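Local coordinates for protein putative non-ribosomal peptide synthetase (Actinomadura parvosata subsp. kistnae, PDB 6M7L) that probably acts as the condensation-like X-domain of a peptide synthetase, recruiting cytochrome P450 enzymes such as OxyA to crosslink the kistamicin peptide, at residues E42-R47 against A118-F122; P129-H133 against L144-H149; Q211-W215 against A345-L351; F353-A357 against H369-Q373. Numbering follows the deposited sequence.

Interaction 1: residues E42-R47 against A118-F122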
loop_
_atom_site.group_PDB
_atom_site.type_symbol
_atom_site.label_atom_id
_atom_site.label_comp_id
_atom_site.label_asym_id
_atom_site.label_seq_id
_atom_site.Cartn_x
_atom_site.Cartn_y
_atom_site.Cartn_z
ATOM N N GLU A 42 24.170 -16.109 -12.030
ATOM C CA GLU A 42 22.890 -15.436 -12.198
ATOM C C GLU A 42 23.054 -13.940 -11.969
ATOM O O GLU A 42 23.711 -13.513 -11.015
ATOM C CB GLU A 42 21.851 -16.010 -11.234
ATOM C CG GLU A 42 21.496 -17.462 -11.504
ATOM C CD GLU A 42 20.867 -17.662 -12.868
ATOM O OE1 GLU A 42 19.808 -17.054 -13.130
ATOM O OE2 GLU A 42 21.439 -18.420 -13.683
ATOM N N GLY A 43 22.470 -13.147 -12.864
ATOM C CA GLY A 43 22.562 -11.707 -12.721
ATOM C C GLY A 43 21.934 -11.244 -11.419
ATOM O O GLY A 43 20.905 -11.764 -10.980
ATOM N N LEU A 44 22.581 -10.270 -10.784
ATOM C CA LEU A 44 22.045 -9.654 -9.572
ATOM C C LEU A 44 20.986 -8.651 -10.004
ATOM O O LEU A 44 21.266 -7.475 -10.247
ATOM C CB LEU A 44 23.154 -9.003 -8.761
ATOM C CG LEU A 44 24.101 -9.973 -8.055
ATOM C CD1 LEU A 44 25.257 -9.231 -7.394
ATOM C CD2 LEU A 44 23.327 -10.793 -7.034
ATOM N N HIS A 45 19.751 -9.135 -10.116
ATOM C CA HIS A 45 18.640 -8.353 -10.630
ATOM C C HIS A 45 17.473 -8.392 -9.652
ATOM O O HIS A 45 17.320 -9.332 -8.867
ATOM C CB HIS A 45 18.157 -8.878 -11.990
ATOM C CG HIS A 45 19.248 -9.070 -12.997
ATOM N ND1 HIS A 45 19.213 -10.069 -13.946
ATOM C CD2 HIS A 45 20.395 -8.386 -13.215
ATOM C CE1 HIS A 45 20.295 -9.996 -14.700
ATOM N NE2 HIS A 45 21.029 -8.984 -14.277
ATOM N N VAL A 46 16.652 -7.359 -9.711
ATOM C CA VAL A 46 15.304 -7.409 -9.165
ATOM C C VAL A 46 14.360 -7.677 -10.327
ATOM O O VAL A 46 14.627 -7.291 -11.471
ATOM C CB VAL A 46 14.924 -6.112 -8.420
ATOM C CG1 VAL A 46 15.706 -5.993 -7.117
ATOM C CG2 VAL A 46 15.161 -4.907 -9.307
ATOM N N ARG A 47 13.257 -8.363 -10.047
ATOM C CA ARG A 47 12.350 -8.708 -11.132
ATOM C C ARG A 47 10.953 -8.962 -10.584
ATOM O O ARG A 47 10.782 -9.376 -9.435
ATOM C CB ARG A 47 12.849 -9.922 -11.928
ATOM C CG ARG A 47 12.745 -11.256 -11.207
ATOM C CD ARG A 47 13.852 -11.405 -10.148
ATOM N NE ARG A 47 13.281 -11.657 -8.831
ATOM C CZ ARG A 47 13.051 -12.870 -8.343
ATOM N NH1 ARG A 47 12.496 -13.002 -7.145
ATOM N NH2 ARG A 47 13.373 -13.947 -9.054
ATOM N N ALA A 118 14.926 -13.620 -16.456
ATOM C CA ALA A 118 15.351 -12.889 -15.268
ATOM C C ALA A 118 16.853 -12.994 -15.052
ATOM O O ALA A 118 17.458 -12.090 -14.467
ATOM C CB ALA A 118 14.604 -13.396 -14.034
ATOM N N GLY A 119 17.469 -14.079 -15.518
ATOM C CA GLY A 119 18.889 -14.288 -15.333
ATOM C C GLY A 119 19.781 -13.769 -16.434
ATOM O O GLY A 119 20.994 -13.673 -16.227
ATOM N N ARG A 120 19.217 -13.431 -17.592
ATOM C CA ARG A 120 20.027 -12.959 -18.711
ATOM C C ARG A 120 20.844 -11.743 -18.287
ATOM O O ARG A 120 20.277 -10.763 -17.784
ATOM C CB ARG A 120 19.152 -12.607 -19.914
ATOM C CG ARG A 120 18.607 -13.798 -20.679
ATOM C CD ARG A 120 17.922 -13.350 -21.959
ATOM N NE ARG A 120 17.576 -14.482 -22.814
ATOM C CZ ARG A 120 16.911 -14.376 -23.960
ATOM N NH1 ARG A 120 16.518 -13.185 -24.394
ATOM N NH2 ARG A 120 16.640 -15.461 -24.672
ATOM N N PRO A 121 22.162 -11.764 -18.470
ATOM C CA PRO A 121 22.997 -10.670 -17.964
ATOM C C PRO A 121 22.767 -9.375 -18.728
ATOM O O PRO A 121 22.305 -9.360 -19.871
ATOM C CB PRO A 121 24.426 -11.186 -18.174
ATOM C CG PRO A 121 24.286 -12.673 -18.380
ATOM C CD PRO A 121 22.964 -12.850 -19.053
ATOM N N PHE A 122 23.099 -8.273 -18.064
ATOM C CA PHE A 122 23.079 -6.950 -18.667
ATOM C C PHE A 122 24.494 -6.536 -19.051
ATOM O O PHE A 122 25.450 -6.786 -18.310
ATOM C CB PHE A 122 22.496 -5.906 -17.711
ATOM C CG PHE A 122 21.011 -6.009 -17.509
ATOM C CD1 PHE A 122 20.492 -6.740 -16.454
ATOM C CD2 PHE A 122 20.136 -5.347 -18.354
ATOM C CE1 PHE A 122 19.125 -6.827 -16.255
ATOM C CE2 PHE A 122 18.766 -5.428 -18.159
ATOM C CZ PHE A 122 18.261 -6.169 -17.109
#
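The turn leading into strand 45-47 runs past the last turn of helix 110-119, and the backbones come closest at G43 and G119, with CA atoms 5.2 Å apart. Neither place has room for a side chain: a CB on G43 would collide with CE1 of H45, and one on G119 with OE1 of E42. E42 lies over G119 (OE1 to G119 CA 3.7 Å), while its carboxylate forms a salt bridge with R245. H45 ND1 donates to A118 O at 2.7 Å, using a carbonyl left open at the C-terminal end of the helix. The edge of F122 meets the face of the H45 imidazole in a T-shaped pair, centroids 4.8 Å apart and planes at 84°. The aliphatic part of R47 rests on A118 (CG to CB 4.0 Å), its guanidinium bonding to P402 O. A histidine suits its place because it can donate and stack. Here helix 110-119 packs against an inner strand of the mixed sheet, the layered alpha/beta arrangement of condensation-domain lobes.

Interaction 2: residues P129-H133 against L144-H149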
loop_
_atom_site.group_PDB
_atom_site.type_symbol
_atom_site.label_atom_id
_atom_site.label_comp_id
_atom_site.label_asym_id
_atom_site.label_seq_id
_atom_site.Cartn_x
_atom_site.Cartn_y
_atom_site.Cartn_z
ATOM N N PRO A 129 19.527 -0.235 -17.767
ATOM C CA PRO A 129 19.607 -1.316 -16.776
ATOM C C PRO A 129 18.275 -1.985 -16.472
ATOM O O PRO A 129 18.070 -2.468 -15.354
ATOM C CB PRO A 129 20.165 -0.602 -15.543
ATOM C CG PRO A 129 19.634 0.789 -15.670
ATOM C CD PRO A 129 19.524 1.095 -17.136
ATOM N N TRP A 130 17.365 -2.030 -17.442
ATOM C CA TRP A 130 16.140 -2.794 -17.252
ATOM C C TRP A 130 15.562 -3.165 -18.608
ATOM O O TRP A 130 15.919 -2.589 -19.639
ATOM C CB TRP A 130 15.115 -2.030 -16.402
ATOM C CG TRP A 130 14.484 -0.845 -17.063
ATOM C CD1 TRP A 130 15.115 0.146 -17.758
ATOM C CD2 TRP A 130 13.091 -0.508 -17.063
ATOM N NE1 TRP A 130 14.199 1.068 -18.204
ATOM C CE2 TRP A 130 12.951 0.690 -17.788
ATOM C CE3 TRP A 130 11.949 -1.110 -16.524
ATOM C CZ2 TRP A 130 11.714 1.303 -17.984
ATOM C CZ3 TRP A 130 10.723 -0.505 -16.725
ATOM C CH2 TRP A 130 10.616 0.689 -17.448
ATOM N N ARG A 131 14.668 -4.150 -18.588
ATOM C CA ARG A 131 14.045 -4.661 -19.799
ATOM C C ARG A 131 12.757 -5.375 -19.415
ATOM O O ARG A 131 12.528 -5.699 -18.247
ATOM C CB ARG A 131 14.985 -5.601 -20.556
ATOM C CG ARG A 131 15.625 -6.648 -19.671
ATOM C CD ARG A 131 16.322 -7.731 -20.473
ATOM N NE ARG A 131 16.418 -8.955 -19.688
ATOM C CZ ARG A 131 17.505 -9.356 -19.039
ATOM N NH1 ARG A 131 18.620 -8.640 -19.091
ATOM N NH2 ARG A 131 17.472 -10.482 -18.341
ATOM N N ALA A 132 11.917 -5.618 -20.418
ATOM C CA ALA A 132 10.609 -6.220 -20.213
ATOM C C ALA A 132 10.402 -7.359 -21.200
ATOM O O ALA A 132 10.783 -7.257 -22.369
ATOM C CB ALA A 132 9.489 -5.185 -20.369
ATOM N N HIS A 133 9.790 -8.440 -20.720
ATOM C CA HIS A 133 9.517 -9.621 -21.533
ATOM C C HIS A 133 8.031 -9.932 -21.432
ATOM O O HIS A 133 7.553 -10.358 -20.375
ATOM C CB HIS A 133 10.356 -10.812 -21.075
ATOM C CG HIS A 133 11.794 -10.475 -20.832
ATOM N ND1 HIS A 133 12.780 -10.695 -21.769
ATOM C CD2 HIS A 133 12.409 -9.924 -19.759
ATOM C CE1 HIS A 133 13.943 -10.299 -21.282
ATOM N NE2 HIS A 133 13.745 -9.828 -20.064
ATOM N N LEU A 144 3.638 -10.522 -17.960
ATOM C CA LEU A 144 4.679 -9.531 -18.182
ATOM C C LEU A 144 5.768 -9.703 -17.136
ATOM O O LEU A 144 5.476 -9.792 -15.940
ATOM C CB LEU A 144 4.112 -8.113 -18.115
ATOM C CG LEU A 144 5.155 -6.995 -18.176
ATOM C CD1 LEU A 144 5.850 -7.003 -19.530
ATOM C CD2 LEU A 144 4.524 -5.637 -17.888
ATOM N N LEU A 145 7.015 -9.752 -17.589
ATOM C CA LEU A 145 8.173 -9.812 -16.710
ATOM C C LEU A 145 8.974 -8.530 -16.871
ATOM O O LEU A 145 9.268 -8.115 -17.996
ATOM C CB LEU A 145 9.053 -11.025 -17.023
ATOM C CG LEU A 145 10.409 -11.078 -16.310
ATOM C CD1 LEU A 145 10.238 -11.266 -14.808
ATOM C CD2 LEU A 145 11.277 -12.177 -16.895
ATOM N N VAL A 146 9.308 -7.902 -15.751
ATOM C CA VAL A 146 10.161 -6.722 -15.730
ATOM C C VAL A 146 11.401 -7.076 -14.927
ATOM O O VAL A 146 11.297 -7.479 -13.762
ATOM C CB VAL A 146 9.445 -5.500 -15.130
ATOM C CG1 VAL A 146 10.392 -4.305 -15.078
ATOM C CG2 VAL A 146 8.196 -5.167 -15.937
ATOM N N VAL A 147 12.565 -6.948 -15.554
ATOM C CA VAL A 147 13.847 -7.192 -14.906
ATOM C C VAL A 147 14.598 -5.873 -14.850
ATOM O O VAL A 147 14.611 -5.116 -15.826
ATOM C CB VAL A 147 14.666 -8.263 -15.652
ATOM C CG1 VAL A 147 15.915 -8.624 -14.862
ATOM C CG2 VAL A 147 13.816 -9.496 -15.916
ATOM N N ALA A 148 15.210 -5.591 -13.703
ATOM C CA ALA A 148 16.007 -4.387 -13.525
ATOM C C ALA A 148 17.274 -4.749 -12.768
ATOM O O ALA A 148 17.209 -5.429 -11.740
ATOM C CB ALA A 148 15.225 -3.304 -12.773
ATOM N N HIS A 149 18.420 -4.307 -13.278
ATOM C CA HIS A 149 19.678 -4.596 -12.608
ATOM C C HIS A 149 19.747 -3.845 -11.285
ATOM O O HIS A 149 19.257 -2.717 -11.170
ATOM C CB HIS A 149 20.860 -4.218 -13.499
ATOM C CG HIS A 149 22.146 -4.867 -13.091
ATOM N ND1 HIS A 149 22.889 -4.432 -12.015
ATOM C CD2 HIS A 149 22.809 -5.930 -13.602
ATOM C CE1 HIS A 149 23.958 -5.197 -11.884
ATOM N NE2 HIS A 149 23.933 -6.114 -12.834
#
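At the apolar heart W130, A132, V146 and A148 share one face of the sheet. The W130 ring edge meets V146 (CE3 to CG1 3.8 Å), its CB sits 3.8 Å from A148 CB, and A132 CB lies 4.2 Å from L144 CD1. The small A148 lets W130 lie close, and helix 58-71 covers this face. The opposite face carries R131, H133, L145 and V147, with H133 CD2 3.8 Å from L145 CD2, and here helix 110-119 contributes R117 and L114. The two strands form a beta hairpin, running antiparallel at 166° with axes 4.7 Å apart. R131-V147 and H133-L145 are hydrogen-bonded pairs: R131 N to V147 O is 2.9 Å, V147 N to R131 O 3.0 Å, H133 N to L145 O 2.8 Å and L145 N to H133 O 2.9 Å. W130-A148 and A132-V146 are non-hydrogen-bonded pairs. P129 has no amide hydrogen to give, but its O accepts from H149 N at 2.8 Å. H149 opens the segment that probably corresponds to the HHxxxDG motif of active condensation domains. Toward the polar rim, the R131 guanidinium lies face-on over V147 CB; its NE donates to H133 NE2 at 2.8 Å, and NH2 reaches R117 O.

Interaction 3: residues Q211-W215 against A345-L351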
loop_
_atom_site.group_PDB
_atom_site.type_symbol
_atom_site.label_atom_id
_atom_site.label_comp_id
_atom_site.label_asym_id
_atom_site.label_seq_id
_atom_site.Cartn_x
_atom_site.Cartn_y
_atom_site.Cartn_z
ATOM N N GLN A 211 33.514 7.276 11.130
ATOM C CA GLN A 211 32.789 6.041 10.859
ATOM C C GLN A 211 33.689 4.979 10.243
ATOM O O GLN A 211 33.590 3.799 10.602
ATOM C CB GLN A 211 31.586 6.328 9.962
ATOM C CG GLN A 211 30.298 6.419 10.749
ATOM C CD GLN A 211 29.245 7.277 10.093
ATOM O OE1 GLN A 211 29.061 7.241 8.878
ATOM N NE2 GLN A 211 28.546 8.064 10.901
ATOM N N ILE A 212 34.571 5.371 9.320
ATOM C CA ILE A 212 35.536 4.422 8.770
ATOM C C ILE A 212 36.390 3.832 9.884
ATOM O O ILE A 212 36.647 2.623 9.917
ATOM C CB ILE A 212 36.402 5.097 7.691
ATOM C CG1 ILE A 212 35.545 5.494 6.486
ATOM C CG2 ILE A 212 37.537 4.176 7.263
ATOM C CD1 ILE A 212 36.330 6.140 5.369
ATOM N N GLU A 213 36.829 4.674 10.823
ATOM C CA GLU A 213 37.594 4.182 11.963
ATOM C C GLU A 213 36.748 3.280 12.850
ATOM O O GLU A 213 37.259 2.312 13.425
ATOM C CB GLU A 213 38.146 5.356 12.771
ATOM C CG GLU A 213 39.281 6.099 12.093
ATOM C CD GLU A 213 40.468 5.203 11.806
ATOM O OE1 GLU A 213 40.798 5.010 10.615
ATOM O OE2 GLU A 213 41.065 4.684 12.773
ATOM N N PHE A 214 35.454 3.581 12.976
ATOM C CA PHE A 214 34.582 2.775 13.825
ATOM C C PHE A 214 34.516 1.335 13.336
ATOM O O PHE A 214 34.639 0.393 14.127
ATOM C CB PHE A 214 33.181 3.389 13.878
ATOM C CG PHE A 214 32.143 2.479 14.472
ATOM C CD1 PHE A 214 32.001 2.368 15.846
ATOM C CD2 PHE A 214 31.307 1.730 13.656
ATOM C CE1 PHE A 214 31.047 1.532 16.393
ATOM C CE2 PHE A 214 30.355 0.891 14.199
ATOM C CZ PHE A 214 30.224 0.792 15.569
ATOM N N TRP A 215 34.326 1.144 12.029
ATOM C CA TRP A 215 34.158 -0.202 11.493
ATOM C C TRP A 215 35.471 -0.971 11.422
ATOM O O TRP A 215 35.464 -2.201 11.532
ATOM C CB TRP A 215 33.509 -0.140 10.111
ATOM C CG TRP A 215 32.060 0.215 10.164
ATOM C CD1 TRP A 215 31.484 1.380 9.753
ATOM C CD2 TRP A 215 31.000 -0.599 10.678
ATOM N NE1 TRP A 215 30.128 1.339 9.972
ATOM C CE2 TRP A 215 29.807 0.134 10.539
ATOM C CE3 TRP A 215 30.946 -1.877 11.239
ATOM C CZ2 TRP A 215 28.573 -0.370 10.939
ATOM C CZ3 TRP A 215 29.719 -2.375 11.638
ATOM C CH2 TRP A 215 28.551 -1.625 11.485
ATOM N N ALA A 345 26.080 0.344 15.392
ATOM C CA ALA A 345 26.080 0.224 13.937
ATOM C C ALA A 345 25.110 1.214 13.305
ATOM O O ALA A 345 25.446 1.889 12.324
ATOM C CB ALA A 345 25.733 -1.206 13.525
ATOM N N HIS A 346 23.893 1.311 13.850
ATOM C CA HIS A 346 22.927 2.272 13.331
ATOM C C HIS A 346 23.359 3.713 13.574
ATOM O O HIS A 346 22.844 4.620 12.913
ATOM C CB HIS A 346 21.549 2.022 13.943
ATOM C CG HIS A 346 20.823 0.860 13.338
ATOM N ND1 HIS A 346 20.862 -0.407 13.879
ATOM C CD2 HIS A 346 20.048 0.773 12.232
ATOM C CE1 HIS A 346 20.135 -1.223 13.136
ATOM N NE2 HIS A 346 19.631 -0.533 12.130
ATOM N N ARG A 347 24.287 3.941 14.503
ATOM C CA ARG A 347 24.910 5.248 14.667
ATOM C C ARG A 347 26.040 5.488 13.673
ATOM O O ARG A 347 26.674 6.548 13.729
ATOM C CB ARG A 347 25.445 5.408 16.093
ATOM C CG ARG A 347 24.451 5.998 17.077
ATOM C CD ARG A 347 25.124 6.388 18.386
ATOM N NE ARG A 347 25.313 5.248 19.277
ATOM C CZ ARG A 347 24.406 4.835 20.157
ATOM N NH1 ARG A 347 23.246 5.469 20.257
ATOM N NH2 ARG A 347 24.656 3.789 20.933
ATOM N N HIS A 348 26.302 4.543 12.770
ATOM C CA HIS A 348 27.452 4.610 11.874
ATOM C C HIS A 348 27.096 4.081 10.491
ATOM O O HIS A 348 27.886 3.370 9.861
ATOM C CB HIS A 348 28.639 3.828 12.438
ATOM C CG HIS A 348 29.213 4.407 13.694
ATOM N ND1 HIS A 348 28.725 4.100 14.946
ATOM C CD2 HIS A 348 30.245 5.259 13.892
ATOM C CE1 HIS A 348 29.428 4.744 15.860
ATOM N NE2 HIS A 348 30.356 5.455 15.247
ATOM N N GLN A 349 25.910 4.423 9.986
ATOM C CA GLN A 349 25.423 3.851 8.736
ATOM C C GLN A 349 25.468 4.837 7.572
ATOM O O GLN A 349 24.756 4.650 6.581
ATOM C CB GLN A 349 24.005 3.310 8.922
ATOM C CG GLN A 349 22.990 4.338 9.378
ATOM C CD GLN A 349 21.702 3.699 9.848
ATOM O OE1 GLN A 349 21.659 2.500 10.133
ATOM N NE2 GLN A 349 20.641 4.493 9.932
ATOM N N ASP A 350 26.295 5.876 7.660
ATOM C CA ASP A 350 26.447 6.794 6.538
ATOM C C ASP A 350 27.545 6.356 5.581
ATOM O O ASP A 350 27.475 6.659 4.385
ATOM C CB ASP A 350 26.724 8.211 7.045
ATOM C CG ASP A 350 25.725 8.655 8.094
ATOM O OD1 ASP A 350 26.022 8.513 9.298
ATOM O OD2 ASP A 350 24.635 9.131 7.712
ATOM N N LEU A 351 28.551 5.653 6.080
ATOM C CA LEU A 351 29.527 5.008 5.212
ATOM C C LEU A 351 28.864 3.839 4.497
ATOM O O LEU A 351 28.354 2.928 5.164
ATOM C CB LEU A 351 30.722 4.526 6.028
ATOM C CG LEU A 351 31.766 3.683 5.294
ATOM C CD1 LEU A 351 32.445 4.497 4.205
ATOM C CD2 LEU A 351 32.787 3.123 6.272
#
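One aromatic stack crosses the contact: F214 and H348 lie face to face, centroids 3.5 Å apart and planes 4° from parallel, while H348 ND1 bonds to D344 O. Beside this stack, the aliphatic part of Q211 meets the imidazole edge (CG to H348 CD2 3.4 Å). Among the hydrogen bonds, W215 NE1 donates to H348 O at 3.0 Å and 162°, an indole combining a polar edge with an apolar ring. The Q211 amide serves both ways: NE2 donates to D350 OD1 at 3.0 Å, and OE1 receives weak bonds from the backbone N atoms of D350 and L351, each at 3.3 Å. A glutamine, donor and acceptor in one, suits a turning backbone. The apolar contacts place W215 CH2 3.5 Å from A345 CB and I212 CG1 3.6 Å from L351 CD2, with L356 of helix 353-360 touching W215 and L351. Helix 207-218 thus packs on the end of helix 331-346 and the loop after it, probably within the C-terminal lobe of the condensation-domain fold.

Interaction 4: residues F353-A357 against H369-Q373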
loop_
_atom_site.group_PDB
_atom_site.type_symbol
_atom_site.label_atom_id
_atom_site.label_comp_id
_atom_site.label_asym_id
_atom_site.label_seq_id
_atom_site.Cartn_x
_atom_site.Cartn_y
_atom_site.Cartn_z
ATOM N N PHE A 353 28.100 0.327 2.725
ATOM C CA PHE A 353 28.675 -0.995 2.956
ATOM C C PHE A 353 29.686 -1.357 1.877
ATOM O O PHE A 353 30.737 -1.938 2.171
ATOM C CB PHE A 353 27.571 -2.047 3.022
ATOM C CG PHE A 353 28.087 -3.452 3.109
ATOM C CD1 PHE A 353 28.598 -3.939 4.299
ATOM C CD2 PHE A 353 28.067 -4.284 2.001
ATOM C CE1 PHE A 353 29.080 -5.230 4.384
ATOM C CE2 PHE A 353 28.547 -5.575 2.079
ATOM C CZ PHE A 353 29.051 -6.050 3.274
ATOM N N GLU A 354 29.386 -1.023 0.620
ATOM C CA GLU A 354 30.294 -1.360 -0.469
ATOM C C GLU A 354 31.608 -0.596 -0.367
ATOM O O GLU A 354 32.660 -1.125 -0.740
ATOM C CB GLU A 354 29.624 -1.095 -1.817
ATOM C CG GLU A 354 28.437 -2.003 -2.119
ATOM C CD GLU A 354 27.173 -1.606 -1.375
ATOM O OE1 GLU A 354 27.216 -0.635 -0.590
ATOM O OE2 GLU A 354 26.132 -2.266 -1.579
ATOM N N ARG A 355 31.575 0.643 0.133
ATOM C CA ARG A 355 32.821 1.370 0.345
ATOM C C ARG A 355 33.596 0.791 1.522
ATOM O O ARG A 355 34.820 0.631 1.447
ATOM C CB ARG A 355 32.540 2.857 0.564
ATOM C CG ARG A 355 33.800 3.691 0.749
ATOM C CD ARG A 355 34.747 3.534 -0.436
ATOM N NE ARG A 355 36.109 3.949 -0.107
ATOM C CZ ARG A 355 37.118 3.967 -0.973
ATOM N NH1 ARG A 355 38.324 4.357 -0.581
ATOM N NH2 ARG A 355 36.922 3.600 -2.233
ATOM N N LEU A 356 32.899 0.470 2.616
ATOM C CA LEU A 356 33.549 -0.194 3.741
ATOM C C LEU A 356 34.175 -1.514 3.313
ATOM O O LEU A 356 35.274 -1.862 3.761
ATOM C CB LEU A 356 32.544 -0.424 4.870
ATOM C CG LEU A 356 33.023 -1.326 6.010
ATOM C CD1 LEU A 356 34.242 -0.724 6.691
ATOM C CD2 LEU A 356 31.908 -1.576 7.014
ATOM N N ALA A 357 33.490 -2.260 2.444
ATOM C CA ALA A 357 34.044 -3.511 1.937
ATOM C C ALA A 357 35.395 -3.278 1.274
ATOM O O ALA A 357 36.372 -3.973 1.572
ATOM C CB ALA A 357 33.063 -4.162 0.961
ATOM N N HIS A 369 30.459 -13.540 0.162
ATOM C CA HIS A 369 30.065 -12.159 0.401
ATOM C C HIS A 369 30.996 -11.512 1.425
ATOM O O HIS A 369 31.447 -12.176 2.365
ATOM C CB HIS A 369 28.617 -12.096 0.887
ATOM C CG HIS A 369 28.043 -10.714 0.906
ATOM N ND1 HIS A 369 28.039 -9.926 2.037
ATOM C CD2 HIS A 369 27.457 -9.979 -0.069
ATOM C CE1 HIS A 369 27.472 -8.764 1.758
ATOM N NE2 HIS A 369 27.111 -8.771 0.487
ATOM N N PRO A 370 31.312 -10.227 1.266
ATOM C CA PRO A 370 32.242 -9.575 2.195
ATOM C C PRO A 370 31.663 -9.425 3.594
ATOM O O PRO A 370 30.450 -9.299 3.785
ATOM C CB PRO A 370 32.484 -8.203 1.552
ATOM C CG PRO A 370 32.109 -8.374 0.117
ATOM C CD PRO A 370 30.989 -9.367 0.116
ATOM N N ILE A 371 32.564 -9.459 4.577
ATOM C CA ILE A 371 32.291 -9.165 5.983
ATOM C C ILE A 371 31.311 -10.158 6.601
ATOM O O ILE A 371 31.573 -10.706 7.678
ATOM C CB ILE A 371 31.796 -7.719 6.161
ATOM C CG1 ILE A 371 32.819 -6.739 5.578
ATOM C CG2 ILE A 371 31.575 -7.416 7.635
ATOM C CD1 ILE A 371 32.456 -5.283 5.766
ATOM N N PHE A 372 30.174 -10.391 5.950
ATOM C CA PHE A 372 29.221 -11.374 6.439
ATOM C C PHE A 372 28.703 -12.209 5.279
ATOM O O PHE A 372 28.645 -11.753 4.135
ATOM C CB PHE A 372 28.044 -10.722 7.193
ATOM C CG PHE A 372 27.290 -9.699 6.392
ATOM C CD1 PHE A 372 26.244 -10.077 5.565
ATOM C CD2 PHE A 372 27.616 -8.358 6.479
ATOM C CE1 PHE A 372 25.550 -9.137 4.830
ATOM C CE2 PHE A 372 26.920 -7.413 5.749
ATOM C CZ PHE A 372 25.889 -7.802 4.923
ATOM N N GLN A 373 28.339 -13.450 5.594
ATOM C CA GLN A 373 27.739 -14.360 4.635
ATOM C C GLN A 373 26.338 -14.784 5.035
ATOM O O GLN A 373 25.659 -15.451 4.244
ATOM C CB GLN A 373 28.614 -15.612 4.453
ATOM C CG GLN A 373 30.018 -15.325 3.951
ATOM C CD GLN A 373 30.910 -14.710 5.011
ATOM O OE1 GLN A 373 30.954 -15.179 6.147
ATOM N NE2 GLN A 373 31.616 -13.643 4.648
#
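F353, in the first turn of helix 353-360, joins H369 and F372 in an aromatic cluster where the helix meets the loop that later enters strand 374-380. Its broad, flat ring fits among four residues. CE2 comes 3.4 Å from H369 CE1, the two rings meeting rim to rim with planes 3° apart; CE1 lies 3.4 Å from F372 CE2 in an oblique pairing at 42°, and 3.6 Å from I371 CD1; CZ approaches P370 O at 3.6 Å. E354 faces away and pairs with R27 instead. L356 adds CD2 at 3.9 Å from I371 CD1, and A357, small enough for the loop to approach, brings CB to 4.1 Å from P370 CB. The contact between the segments is thus carried by apolar and ring surfaces, while the loop holds its own shape by polar bonds: I371, with positive phi, centres a classic gamma turn, and H369 ND1 donates to F372 O at 2.8 Å, as F372 N does to P370 O at a very short 2.4 Å.

From the N terminus, interaction 1 closes first, bringing the start of strand 45-53 back to the end of helix 110-119 across 70 residues. Interaction 2 follows as a short hairpin and touches it, since strands 45-53 and 141-149 are sheet neighbours (V46 N to A148 O 2.9 Å). The chain then crosses to the other side of its centre, where interaction 3 closes the longest loop, about 129 residues. Interaction 4 comes next and meets it through L356. No loop nests or crosses; all run in series. Interactions 1 and 2 consolidate one sheet region; interactions 3 and 4, their centres about 21 to 34 Å from those of the first two, join helices 207-218, 331-346 and 353-360 with the loop before strand 374-380.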